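Local structure of ATP phosphoribosyltransferase regulatory subunit (Lactococcus lactis, 1Z7M) at residues V176-S181 and K291-A296; I233-S238 and I273-M278; R239-V244 and S255-K260. The protein is required for the first step of histidine biosynthesis and may let histidine exert feedback control on ATP phosphoribosyltransferase activity. All coordinates share one frame; numbering follows the deposited sequence.

Contact 1 of 3, residues V176-S181 and K291-A296. With PO4 (phosphate ion), chain J.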
loop_
_atom_site.group_PDB
_atom_site.type_symbol
_atom_site.label_atom_id
_atom_site.label_comp_id
_atom_site.label_asym_id
_atom_site.label_seq_id
_atom_site.Cartn_x
_atom_site.Cartn_y
_atom_site.Cartn_z
ATOM N N VAL B 176 21.302 26.394 -26.761
ATOM C CA VAL B 176 20.725 27.719 -26.662
ATOM C C VAL B 176 20.052 27.920 -25.306
ATOM O O VAL B 176 19.447 27.006 -24.741
ATOM C CB VAL B 176 19.696 27.968 -27.777
ATOM C CG1 VAL B 176 20.323 27.641 -29.115
ATOM C CG2 VAL B 176 18.448 27.143 -27.546
ATOM N N PHE B 177 20.176 29.135 -24.796
ATOM C CA PHE B 177 19.596 29.502 -23.521
ATOM C C PHE B 177 18.475 30.512 -23.811
ATOM O O PHE B 177 18.676 31.450 -24.586
ATOM C CB PHE B 177 20.682 30.123 -22.663
ATOM C CG PHE B 177 20.279 30.332 -21.264
ATOM C CD1 PHE B 177 20.479 29.340 -20.321
ATOM C CD2 PHE B 177 19.699 31.530 -20.875
ATOM C CE1 PHE B 177 20.109 29.536 -18.997
ATOM C CE2 PHE B 177 19.322 31.745 -19.556
ATOM C CZ PHE B 177 19.529 30.745 -18.611
ATOM N N GLU B 178 17.302 30.314 -23.210
ATOM C CA GLU B 178 16.141 31.195 -23.430
ATOM C C GLU B 178 15.560 31.785 -22.159
ATOM O O GLU B 178 15.285 31.058 -21.209
ATOM C CB GLU B 178 15.007 30.441 -24.126
ATOM C CG GLU B 178 15.283 30.000 -25.551
ATOM C CD GLU B 178 14.196 29.071 -26.089
ATOM O OE1 GLU B 178 14.286 28.663 -27.268
ATOM O OE2 GLU B 178 13.252 28.739 -25.332
ATOM N N ILE B 179 15.349 33.095 -22.144
ATOM C CA ILE B 179 14.759 33.733 -20.978
ATOM C C ILE B 179 13.407 34.336 -21.314
ATOM O O ILE B 179 13.124 34.670 -22.465
ATOM C CB ILE B 179 15.656 34.824 -20.417
ATOM C CG1 ILE B 179 15.960 35.860 -21.496
ATOM C CG2 ILE B 179 16.923 34.214 -19.894
ATOM C CD1 ILE B 179 16.793 37.015 -20.989
ATOM N N GLY B 180 12.571 34.474 -20.297
ATOM C CA GLY B 180 11.251 35.024 -20.517
ATOM C C GLY B 180 10.678 35.685 -19.280
ATOM O O GLY B 180 11.353 35.792 -18.253
ATOM N N SER B 181 9.426 36.123 -19.386
ATOM C CA SER B 181 8.753 36.790 -18.282
ATOM C C SER B 181 7.294 36.373 -18.088
ATOM O O SER B 181 6.473 36.522 -18.990
ATOM C CB SER B 181 8.819 38.292 -18.496
ATOM O OG SER B 181 8.115 38.969 -17.474
ATOM N N LYS B 291 14.829 28.481 -19.968
ATOM C CA LYS B 291 15.061 27.109 -20.409
ATOM C C LYS B 291 16.386 27.046 -21.153
ATOM O O LYS B 291 16.971 28.075 -21.468
ATOM C CB LYS B 291 13.889 26.615 -21.260
ATOM C CG LYS B 291 12.552 26.616 -20.537
ATOM C CD LYS B 291 11.487 25.893 -21.345
ATOM C CE LYS B 291 10.150 25.895 -20.621
ATOM N NZ LYS B 291 9.096 25.189 -21.401
ATOM N N ALA B 292 16.849 25.837 -21.442
ATOM C CA ALA B 292 18.097 25.646 -22.162
ATOM C C ALA B 292 17.986 24.345 -22.921
ATOM O O ALA B 292 17.622 23.326 -22.343
ATOM C CB ALA B 292 19.260 25.585 -21.189
ATOM N N TYR B 293 18.294 24.378 -24.215
ATOM C CA TYR B 293 18.205 23.181 -25.042
ATOM C C TYR B 293 19.526 22.809 -25.702
ATOM O O TYR B 293 20.428 23.635 -25.810
ATOM C CB TYR B 293 17.150 23.360 -26.135
ATOM C CG TYR B 293 15.734 23.454 -25.624
ATOM C CD1 TYR B 293 15.286 24.590 -24.954
ATOM C CD2 TYR B 293 14.844 22.396 -25.797
ATOM C CE1 TYR B 293 13.982 24.671 -24.462
ATOM C CE2 TYR B 293 13.537 22.463 -25.312
ATOM C CZ TYR B 293 13.113 23.599 -24.642
ATOM O OH TYR B 293 11.836 23.656 -24.121
ATOM N N SER B 294 19.630 21.551 -26.123
ATOM C CA SER B 294 20.813 21.040 -26.813
ATOM C C SER B 294 20.319 20.502 -28.130
ATOM O O SER B 294 19.290 19.829 -28.174
ATOM C CB SER B 294 21.473 19.889 -26.042
ATOM O OG SER B 294 22.235 19.059 -26.920
ATOM N N SER B 295 21.038 20.790 -29.206
ATOM C CA SER B 295 20.619 20.297 -30.508
ATOM C C SER B 295 20.570 18.782 -30.481
ATOM O O SER B 295 20.016 18.166 -31.380
ATOM C CB SER B 295 21.592 20.758 -31.592
ATOM O OG SER B 295 22.936 20.469 -31.231
ATOM N N ALA B 296 21.132 18.189 -29.431
ATOM C CA ALA B 296 21.180 16.735 -29.300
ATOM C C ALA B 296 20.078 16.081 -28.457
ATOM O O ALA B 296 20.163 14.897 -28.129
ATOM C CB ALA B 296 22.546 16.322 -28.770
HETATM P P PO4 J . 9.637 26.325 -24.811
HETATM O O1 PO4 J . 10.668 27.142 -24.848
HETATM O O2 PO4 J . 9.524 25.120 -24.143
HETATM O O3 PO4 J . 8.550 27.292 -23.688
HETATM O O4 PO4 J . 8.627 26.449 -25.954
#

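Contact 2 of 3, residues I233-S238 and I273-M278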
loop_
_atom_site.group_PDB
_atom_site.type_symbol
_atom_site.label_atom_id
_atom_site.label_comp_id
_atom_site.label_asym_id
_atom_site.label_seq_id
_atom_site.Cartn_x
_atom_site.Cartn_y
_atom_site.Cartn_z
ATOM N N ILE B 233 7.163 33.178 -33.353
ATOM C CA ILE B 233 8.242 32.642 -34.179
ATOM C C ILE B 233 9.546 33.410 -34.313
ATOM O O ILE B 233 10.307 33.129 -35.240
ATOM C CB ILE B 233 7.754 32.369 -35.622
ATOM C CG1 ILE B 233 7.426 33.689 -36.313
ATOM C CG2 ILE B 233 6.535 31.454 -35.610
ATOM C CD1 ILE B 233 6.988 33.525 -37.755
ATOM N N THR B 234 9.816 34.368 -33.429
ATOM C CA THR B 234 11.072 35.114 -33.527
ATOM C C THR B 234 11.642 35.639 -32.232
ATOM O O THR B 234 10.907 36.009 -31.325
ATOM C CB THR B 234 10.964 36.335 -34.445
ATOM O OG1 THR B 234 12.263 36.934 -34.570
ATOM C CG2 THR B 234 10.015 37.366 -33.859
ATOM N N ASN B 235 12.968 35.686 -32.160
ATOM C CA ASN B 235 13.633 36.214 -30.975
ATOM C C ASN B 235 14.628 37.307 -31.380
ATOM O O ASN B 235 15.560 37.601 -30.627
ATOM C CB ASN B 235 14.402 35.129 -30.215
ATOM C CG ASN B 235 13.769 33.771 -30.329
ATOM O OD1 ASN B 235 13.738 33.186 -31.404
ATOM N ND2 ASN B 235 13.268 33.250 -29.215
ATOM N N GLU B 236 14.453 37.897 -32.563
ATOM C CA GLU B 236 15.358 38.957 -33.011
ATOM C C GLU B 236 15.130 40.182 -32.122
ATOM O O GLU B 236 14.160 40.905 -32.312
ATOM C CB GLU B 236 15.073 39.311 -34.470
ATOM C CG GLU B 236 15.947 40.444 -35.011
ATOM C CD GLU B 236 15.576 40.825 -36.441
ATOM O OE1 GLU B 236 15.592 39.924 -37.314
ATOM O OE2 GLU B 236 15.267 42.017 -36.695
ATOM N N LEU B 237 16.033 40.418 -31.172
ATOM C CA LEU B 237 15.888 41.516 -30.221
ATOM C C LEU B 237 15.431 42.847 -30.802
ATOM O O LEU B 237 14.617 43.549 -30.191
ATOM C CB LEU B 237 17.180 41.713 -29.424
ATOM C CG LEU B 237 16.994 42.094 -27.942
ATOM C CD1 LEU B 237 18.345 42.166 -27.230
ATOM C CD2 LEU B 237 16.300 43.423 -27.839
ATOM N N SER B 238 15.939 43.200 -31.978
ATOM C CA SER B 238 15.555 44.462 -32.624
ATOM C C SER B 238 14.074 44.465 -33.028
ATOM O O SER B 238 13.314 45.370 -32.667
ATOM C CB SER B 238 16.437 44.704 -33.857
ATOM O OG SER B 238 16.517 43.536 -34.667
ATOM N N ILE B 273 18.855 34.321 -25.452
ATOM C CA ILE B 273 17.753 34.438 -26.378
ATOM C C ILE B 273 16.482 34.802 -25.622
ATOM O O ILE B 273 16.156 34.209 -24.598
ATOM C CB ILE B 273 17.589 33.142 -27.143
ATOM C CG1 ILE B 273 18.804 32.956 -28.039
ATOM C CG2 ILE B 273 16.341 33.168 -27.953
ATOM C CD1 ILE B 273 18.914 31.579 -28.635
ATOM N N ILE B 274 15.777 35.807 -26.118
ATOM C CA ILE B 274 14.560 36.238 -25.464
ATOM C C ILE B 274 13.344 35.634 -26.150
ATOM O O ILE B 274 13.159 35.785 -27.362
ATOM C CB ILE B 274 14.464 37.788 -25.446
ATOM C CG1 ILE B 274 15.673 38.369 -24.699
ATOM C CG2 ILE B 274 13.154 38.221 -24.789
ATOM C CD1 ILE B 274 15.717 39.888 -24.589
ATOM N N ASP B 275 12.536 34.917 -25.371
ATOM C CA ASP B 275 11.330 34.300 -25.902
ATOM C C ASP B 275 10.117 34.918 -25.229
ATOM O O ASP B 275 9.814 34.629 -24.072
ATOM C CB ASP B 275 11.318 32.793 -25.658
ATOM C CG ASP B 275 10.306 32.076 -26.537
ATOM O OD1 ASP B 275 9.236 32.666 -26.822
ATOM O OD2 ASP B 275 10.578 30.923 -26.946
ATOM N N LEU B 276 9.423 35.783 -25.951
ATOM C CA LEU B 276 8.246 36.426 -25.397
ATOM C C LEU B 276 7.036 35.516 -25.571
ATOM O O LEU B 276 5.925 35.865 -25.189
ATOM C CB LEU B 276 8.009 37.764 -26.097
ATOM C CG LEU B 276 9.080 38.831 -25.868
ATOM C CD1 LEU B 276 8.804 40.049 -26.735
ATOM C CD2 LEU B 276 9.094 39.203 -24.403
ATOM N N GLY B 277 7.261 34.344 -26.155
ATOM C CA GLY B 277 6.171 33.412 -26.359
ATOM C C GLY B 277 6.265 32.239 -25.411
ATOM O O GLY B 277 5.576 31.239 -25.577
ATOM N N MET B 278 7.124 32.365 -24.411
ATOM C CA MET B 278 7.327 31.324 -23.422
ATOM C C MET B 278 6.155 31.255 -22.456
ATOM O O MET B 278 5.766 32.272 -21.891
ATOM C CB MET B 278 8.609 31.619 -22.656
ATOM C CG MET B 278 8.957 30.611 -21.602
ATOM S SD MET B 278 10.498 31.016 -20.767
ATOM C CE MET B 278 11.682 30.390 -21.967
#

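Contact 3 of 3, residues R239-V244 and S255-K260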
loop_
_atom_site.group_PDB
_atom_site.type_symbol
_atom_site.label_atom_id
_atom_site.label_comp_id
_atom_site.label_asym_id
_atom_site.label_seq_id
_atom_site.Cartn_x
_atom_site.Cartn_y
_atom_site.Cartn_z
ATOM N N ARG B 239 13.675 43.438 -33.772
ATOM C CA ARG B 239 12.303 43.313 -34.225
ATOM C C ARG B 239 11.343 43.296 -33.032
ATOM O O ARG B 239 10.380 44.063 -32.990
ATOM C CB ARG B 239 12.137 42.043 -35.054
ATOM C CG ARG B 239 10.833 42.015 -35.801
ATOM C CD ARG B 239 10.714 40.779 -36.644
ATOM N NE ARG B 239 11.833 40.633 -37.564
ATOM C CZ ARG B 239 11.874 39.740 -38.550
ATOM N NH1 ARG B 239 10.849 38.911 -38.748
ATOM N NH2 ARG B 239 12.941 39.677 -39.342
ATOM N N LEU B 240 11.615 42.434 -32.058
ATOM C CA LEU B 240 10.772 42.337 -30.871
ATOM C C LEU B 240 10.639 43.656 -30.136
ATOM O O LEU B 240 9.533 44.082 -29.819
ATOM C CB LEU B 240 11.309 41.286 -29.903
ATOM C CG LEU B 240 11.214 39.847 -30.406
ATOM C CD1 LEU B 240 11.578 38.914 -29.286
ATOM C CD2 LEU B 240 9.810 39.543 -30.889
ATOM N N GLU B 241 11.764 44.303 -29.860
ATOM C CA GLU B 241 11.735 45.572 -29.150
ATOM C C GLU B 241 10.813 46.590 -29.808
ATOM O O GLU B 241 10.215 47.433 -29.124
ATOM C CB GLU B 241 13.141 46.146 -29.033
ATOM C CG GLU B 241 13.168 47.499 -28.360
ATOM C CD GLU B 241 14.486 47.774 -27.666
ATOM O OE1 GLU B 241 15.549 47.429 -28.236
ATOM O OE2 GLU B 241 14.457 48.344 -26.552
ATOM N N ASN B 242 10.700 46.518 -31.132
ATOM C CA ASN B 242 9.824 47.428 -31.863
ATOM C C ASN B 242 8.389 47.133 -31.493
ATOM O O ASN B 242 7.724 47.926 -30.824
ATOM C CB ASN B 242 9.986 47.239 -33.370
ATOM C CG ASN B 242 11.220 47.923 -33.908
ATOM O OD1 ASN B 242 12.343 47.616 -33.500
ATOM N ND2 ASN B 242 11.021 48.868 -34.826
ATOM N N LEU B 243 7.933 45.970 -31.946
ATOM C CA LEU B 243 6.584 45.484 -31.712
ATOM C C LEU B 243 6.095 45.743 -30.300
ATOM O O LEU B 243 4.923 46.082 -30.091
ATOM C CB LEU B 243 6.543 43.997 -32.002
ATOM C CG LEU B 243 7.000 43.689 -33.419
ATOM C CD1 LEU B 243 7.493 42.268 -33.489
ATOM C CD2 LEU B 243 5.866 43.937 -34.391
ATOM N N VAL B 244 6.990 45.581 -29.335
ATOM C CA VAL B 244 6.629 45.798 -27.951
ATOM C C VAL B 244 6.307 47.263 -27.687
ATOM O O VAL B 244 5.218 47.576 -27.210
ATOM C CB VAL B 244 7.754 45.329 -27.000
ATOM C CG1 VAL B 244 7.335 45.529 -25.543
ATOM C CG2 VAL B 244 8.058 43.875 -27.248
ATOM N N SER B 255 8.512 44.847 -18.850
ATOM C CA SER B 255 8.950 43.460 -18.727
ATOM C C SER B 255 9.960 43.051 -19.776
ATOM O O SER B 255 10.859 42.257 -19.488
ATOM C CB SER B 255 7.750 42.511 -18.793
ATOM O OG SER B 255 6.925 42.673 -17.653
ATOM N N PHE B 256 9.807 43.583 -20.991
ATOM C CA PHE B 256 10.722 43.281 -22.090
ATOM C C PHE B 256 12.069 43.962 -21.893
ATOM O O PHE B 256 13.099 43.464 -22.346
ATOM C CB PHE B 256 10.167 43.747 -23.418
ATOM C CG PHE B 256 11.154 43.636 -24.529
ATOM C CD1 PHE B 256 11.284 42.452 -25.246
ATOM C CD2 PHE B 256 12.005 44.696 -24.821
ATOM C CE1 PHE B 256 12.249 42.326 -26.236
ATOM C CE2 PHE B 256 12.969 44.576 -25.806
ATOM C CZ PHE B 256 13.091 43.389 -26.515
ATOM N N ASP B 257 12.047 45.130 -21.255
ATOM C CA ASP B 257 13.271 45.868 -20.967
ATOM C C ASP B 257 14.123 45.077 -19.986
ATOM O O ASP B 257 15.335 44.981 -20.155
ATOM C CB ASP B 257 12.962 47.235 -20.354
ATOM C CG ASP B 257 12.756 48.317 -21.404
ATOM O OD1 ASP B 257 13.224 48.139 -22.563
ATOM O OD2 ASP B 257 12.142 49.352 -21.054
ATOM N N GLN B 258 13.486 44.526 -18.953
ATOM C CA GLN B 258 14.190 43.731 -17.953
ATOM C C GLN B 258 14.923 42.558 -18.616
ATOM O O GLN B 258 16.093 42.303 -18.333
ATOM C CB GLN B 258 13.207 43.209 -16.907
ATOM C CG GLN B 258 13.882 42.466 -15.773
ATOM C CD GLN B 258 14.739 43.361 -14.902
ATOM O OE1 GLN B 258 14.227 44.153 -14.122
ATOM N NE2 GLN B 258 16.053 43.238 -15.035
ATOM N N LEU B 259 14.232 41.847 -19.500
ATOM C CA LEU B 259 14.845 40.723 -20.198
ATOM C C LEU B 259 16.016 41.235 -21.026
ATOM O O LEU B 259 17.080 40.630 -21.056
ATOM C CB LEU B 259 13.829 40.038 -21.122
ATOM C CG LEU B 259 12.579 39.469 -20.449
ATOM C CD1 LEU B 259 11.606 38.993 -21.499
ATOM C CD2 LEU B 259 12.965 38.347 -19.511
ATOM N N LYS B 260 15.808 42.360 -21.699
ATOM C CA LYS B 260 16.845 42.955 -22.526
ATOM C C LYS B 260 18.117 43.239 -21.713
ATOM O O LYS B 260 19.216 43.002 -22.204
ATOM C CB LYS B 260 16.308 44.231 -23.170
ATOM C CG LYS B 260 17.222 44.834 -24.218
ATOM C CD LYS B 260 16.717 46.198 -24.652
ATOM C CE LYS B 260 17.868 47.104 -25.052
ATOM N NZ LYS B 260 17.506 48.566 -25.046
#

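Contact 1 of 3, residues V176-S181 and K291-A296
Val-176 and Tyr-293 face each other as an antiparallel hydrogen-bonded pair: Val-176 N gives to Tyr-293 O, and Tyr-293 N returns a bond to Val-176 O. The CG2 methyl of Val-176 rests on Tyr-293 CB, 4.2 Å away, on the face shared with Glu-178 and Lys-291. Phe-177 turns to the other face, opposite Ala-292 in a non-hydrogen-bonded pair. With CG anti to the backbone N, its ring has CD1 4.0 Å from Ala-292 CB, a methyl small enough to fit against it, while Lys-291 O lies over one ring face, offset toward the rim. Strands 175-181 and 288-294 are neighbours in the mixed sheet of the class II aminoacyl-tRNA synthetase fold, and helix 152-169 packs on Phe-177. Glu-178 closes the next hydrogen-bonded pair, its N-H pointing almost straight at Lys-291 O (178°) and Lys-291 N donating back to Glu-178 O. The Glu-178 carboxylate makes a salt bridge to a basic side chain of another protein's chain. On the same face, an extended Lys-291 brings NZ to 2.8 Å from phosphate O2, to which Tyr-293 OH also donates. The ion, probably from the crystallisation liquor, is also hydrogen-bonded by the other protein's chain.

Contact 2 of 3, residues I233-S238 and I273-M278
The amide of Asn-235 has Ile-274 O near its plane, and ND2 donates to that oxygen over 3.1 Å. Relative to the carbonyl, the donor stands above the plane, 53° out of it, and the bond is bent, 146° at the hydrogen. CG2 of Ile-273 lies 3.3 Å from the same ND2, the two side chains crossing obliquely. This joins the turn leading into helix 237-246 to strand 272-274, outermost in the main sheet within this chain. Asparagine suits the place because its short amide can reach a main-chain carbonyl while OD1 takes a weak hydrogen bond from a basic side chain of another protein's chain. An alanine here would probably leave Ile-274 O without this donor and open a gap beside Ile-273 CG2. Further along, Leu-237 CG meets Ile-274 CD1 at 4.2 Å, an apolar touch at the start of the helix. Thr-234 OG1 accepts from Glu-236 N in an ST turn just before the helix. Within the type I turn that runs from Asp-275 to Met-278, Asp-275 forms an Asx turn: its OD1 receives Gly-277 N at 2.7 Å, nearly in line with the C-O bond.

Contact 3 of 3, residues R239-V244 and S255-K260
With CG anti to the backbone N in both Glu-241 and Phe-256 (chi1 172° in the latter), the glutamate chain sets out past the phenyl ring that reaches over from helix 250-267. The two side chains cross at about a right angle, with carboxylate and ring planes 55° apart. Glu-241 CB lies 3.6 Å from Phe-256 CE2, so the aliphatic root of the glutamate serves as an apolar surface for the ring, whose tip also lies against the Glu-241 backbone. Leu-240 CB meets CE1 of Phe-256 at 3.9 Å, while Val-244, one turn further along the helix, brings CG1 to 4.0 Å from Phe-256 CB and its CG2 close to CG and CD1. A large flat residue suits this place because it can span the gap between the axes of the two helix segments, 10.9 Å apart at their closest, and touch three residues of the facing helix.

Beyond the ring the contact becomes polar. Glu-241 OE2 forms a salt bridge with Lys-260 NZ, a weak one at 3.4 Å. Asp-257 OD1 comes within 4.2 Å of Glu-241 OE2, a closeness of like charges that the lysine probably offsets in part. The segments run nearly antiparallel, as in a helical hairpin with a short connection. Leu-237, from the first turn of helix 237-246, packs on both Phe-256 and Lys-260. Leu-276 touches Leu-240, Val-244, Phe-256 and Leu-259, so the hairpin packs on the loop that follows strand 272-274, while Leu-243 packs on helix 222-231.

In the fold
Contact 1 is the buried one, its centre about 10 Å from that of the chain, whereas contacts 2 and 3 are partly buried, with centres about 17 and 21 Å out. Contacts 1 and 2 belong to the same sheet: strands 175-181 and 272-274 are neighbours, and Ile-179 probably bonds through its backbone to Ile-273 and Asp-275. Contacts 2 and 3 share helix 237-246, and Ile-274 packs on Leu-259 between them. Their chemistry changes accordingly, from main-chain pairing with a charged, phosphate-binding face in contact 1, through one side-chain amide on a carbonyl in contact 2, to mainly side-chain packing with a weak salt bridge in contact 3. Another protein's chain reaches contacts 1 and 2 but not contact 3.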